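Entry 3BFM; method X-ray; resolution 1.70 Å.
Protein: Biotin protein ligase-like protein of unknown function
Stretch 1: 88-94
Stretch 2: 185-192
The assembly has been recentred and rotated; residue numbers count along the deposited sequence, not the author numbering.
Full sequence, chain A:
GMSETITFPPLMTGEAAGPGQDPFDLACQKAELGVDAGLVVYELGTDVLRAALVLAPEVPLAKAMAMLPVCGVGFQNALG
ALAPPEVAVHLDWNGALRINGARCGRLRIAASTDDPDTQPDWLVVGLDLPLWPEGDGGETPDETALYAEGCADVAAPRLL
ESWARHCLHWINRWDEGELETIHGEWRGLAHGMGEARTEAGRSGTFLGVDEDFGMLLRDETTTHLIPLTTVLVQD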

# COMPACT_ATOMS: atom_id res chain seq x y z
N ALA A 88 0.91 22.11 20.63
CA ALA A 88 2.25 21.58 20.37
C ALA A 88 2.28 20.06 20.59
O ALA A 88 1.89 19.57 21.63
CB ALA A 88 3.28 22.25 21.27
N VAL A 89 2.78 19.33 19.60
CA VAL A 89 3.00 17.90 19.78
C VAL A 89 4.51 17.62 19.87
O VAL A 89 5.28 18.08 19.03
CB VAL A 89 2.33 17.12 18.65
CG1 VAL A 89 2.53 15.66 18.84
CG2 VAL A 89 0.81 17.44 18.62
N HIS A 90 4.94 16.89 20.90
CA HIS A 90 6.30 16.38 20.96
C HIS A 90 6.33 14.86 21.11
O HIS A 90 5.40 14.25 21.66
CB HIS A 90 7.07 17.02 22.12
CG HIS A 90 7.31 18.48 21.94
ND1 HIS A 90 6.62 19.44 22.66
CD2 HIS A 90 8.13 19.16 21.10
CE1 HIS A 90 7.03 20.64 22.30
NE2 HIS A 90 7.95 20.50 21.35
N LEU A 91 7.42 14.28 20.64
CA LEU A 91 7.61 12.84 20.60
C LEU A 91 8.70 12.41 21.55
O LEU A 91 9.84 12.88 21.46
CB LEU A 91 7.97 12.41 19.17
CG LEU A 91 7.03 12.79 18.02
CD1 LEU A 91 7.69 12.44 16.64
CD2 LEU A 91 5.64 12.12 18.21
N ASP A 92 8.39 11.51 22.47
CA ASP A 92 9.43 10.91 23.28
C ASP A 92 10.16 9.80 22.50
O ASP A 92 9.60 9.06 21.66
CB ASP A 92 8.84 10.38 24.59
CG ASP A 92 9.89 10.08 25.64
OD1 ASP A 92 10.78 9.24 25.37
OD2 ASP A 92 9.78 10.67 26.75
N TRP A 93 11.44 9.63 22.82
CA TRP A 93 12.25 8.60 22.19
C TRP A 93 11.60 7.21 22.34
O TRP A 93 11.65 6.38 21.42
CB TRP A 93 13.64 8.62 22.84
CG TRP A 93 14.54 7.57 22.36
CD1 TRP A 93 15.29 7.58 21.24
CD2 TRP A 93 14.81 6.34 23.02
NE1 TRP A 93 15.99 6.41 21.13
CE2 TRP A 93 15.70 5.61 22.21
CE3 TRP A 93 14.34 5.75 24.18
CZ2 TRP A 93 16.17 4.36 22.56
CZ3 TRP A 93 14.78 4.51 24.53
CH2 TRP A 93 15.70 3.82 23.73
N ASN A 94 11.01 6.99 23.51
CA ASN A 94 10.37 5.69 23.86
C ASN A 94 8.99 5.47 23.29
O ASN A 94 8.38 4.43 23.53
CB ASN A 94 10.37 5.44 25.36
CG ASN A 94 9.44 6.37 26.14
OD1 ASN A 94 8.54 7.04 25.60
ND2 ASN A 94 9.71 6.47 27.44
N GLU A 185 13.32 15.73 10.74
CA GLU A 185 11.94 16.00 11.14
C GLU A 185 11.73 15.57 12.58
O GLU A 185 11.12 16.31 13.38
CB GLU A 185 10.96 15.25 10.25
CG GLU A 185 10.88 15.76 8.84
CD GLU A 185 10.51 17.23 8.75
OE1 GLU A 185 9.55 17.64 9.45
OE2 GLU A 185 11.17 17.96 7.97
N TRP A 186 12.24 14.37 12.91
CA TRP A 186 12.05 13.78 14.23
C TRP A 186 12.79 14.58 15.32
O TRP A 186 12.23 14.89 16.38
CB TRP A 186 12.47 12.30 14.27
CG TRP A 186 12.09 11.68 15.54
CD1 TRP A 186 10.88 11.12 15.86
CD2 TRP A 186 12.88 11.61 16.73
NE1 TRP A 186 10.86 10.72 17.17
CE2 TRP A 186 12.09 10.99 17.72
CE3 TRP A 186 14.19 11.97 17.03
CZ2 TRP A 186 12.56 10.74 18.98
CZ3 TRP A 186 14.66 11.73 18.33
CH2 TRP A 186 13.85 11.11 19.28
N ARG A 187 14.02 14.99 15.02
CA ARG A 187 14.79 15.78 15.99
C ARG A 187 14.06 17.07 16.39
O ARG A 187 14.09 17.43 17.56
CB ARG A 187 16.20 16.09 15.45
CG ARG A 187 16.95 17.15 16.23
CD ARG A 187 18.35 17.39 15.68
NE ARG A 187 19.18 18.04 16.70
CZ ARG A 187 19.92 17.40 17.61
NH1 ARG A 187 19.98 16.07 17.65
NH2 ARG A 187 20.64 18.10 18.48
N GLY A 188 13.39 17.72 15.45
CA GLY A 188 12.63 18.93 15.75
C GLY A 188 11.46 18.73 16.69
O GLY A 188 11.02 19.68 17.35
N LEU A 189 10.93 17.51 16.74
CA LEU A 189 9.80 17.14 17.58
C LEU A 189 10.18 16.42 18.85
O LEU A 189 9.33 16.18 19.72
CB LEU A 189 8.86 16.25 16.78
CG LEU A 189 8.33 16.90 15.50
CD1 LEU A 189 7.54 15.87 14.70
CD2 LEU A 189 7.49 18.14 15.82
N ALA A 190 11.46 16.06 18.99
CA ALA A 190 11.85 15.18 20.08
C ALA A 190 11.64 15.89 21.42
O ALA A 190 12.01 17.05 21.57
CB ALA A 190 13.30 14.74 19.94
N HIS A 191 11.06 15.18 22.37
CA HIS A 191 10.90 15.68 23.71
C HIS A 191 12.18 15.51 24.51
O HIS A 191 12.66 14.40 24.64
CB HIS A 191 9.84 14.89 24.42
CG HIS A 191 9.68 15.25 25.85
ND1 HIS A 191 9.13 16.45 26.25
CD2 HIS A 191 9.99 14.58 26.98
CE1 HIS A 191 9.11 16.50 27.57
NE2 HIS A 191 9.62 15.38 28.04
N GLY A 192 12.66 16.60 25.09
CA GLY A 192 13.69 16.53 26.12
C GLY A 192 15.11 16.39 25.61
O GLY A 192 16.01 15.99 26.36
O HOH W 1 9.77 8.64 18.89
O HOH W 2 12.54 11.73 24.54

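What joins the two backbones? Leu-91 is hydrogen-bonded at both ends: its N donates to Leu-189 O (2.8 Å), and its O accepts from His-191 N (2.8 Å). Both bonds are nearly straight, and together they straddle Ala-190, making a single beta bridge between Leu-91 and Ala-190. The CA of Ala-190 also approaches Leu-91 O at 3.4 Å, a CA-H...O contact that accompanies the bridge.

Where do the apolar side chains meet? They gather around Leu-91, whose CD1 lies 3.5 Å from Trp-186 CD1 and 3.9 Å from Leu-189 CD1. One methyl thus touches two side chains of the helical stretch. Farther along, the two tryptophans meet more loosely, with Trp-93 CD1 4.3 Å from Trp-186 CH2; Trp-186 CH2 lies at the edge of the Trp-93 ring, near its plane.

How does water extend the contact? Two waters connect polar groups across the stretches. Water 1 accepts from Trp-186 NE1 (2.9 Å) and donates to Asp-92 O (2.8 Å), satisfying the indole N-H beside apolar neighbours. Water 2 accepts from Trp-93 N (2.9 Å) and donates to His-191 O (2.7 Å), continuing the backbone link beyond the direct bonds.

Does Asp-92 also have a bond of its own beside the contact? Asn-94 N donates to Asp-92 OD1 (2.9 Å), a local bond within the first stretch.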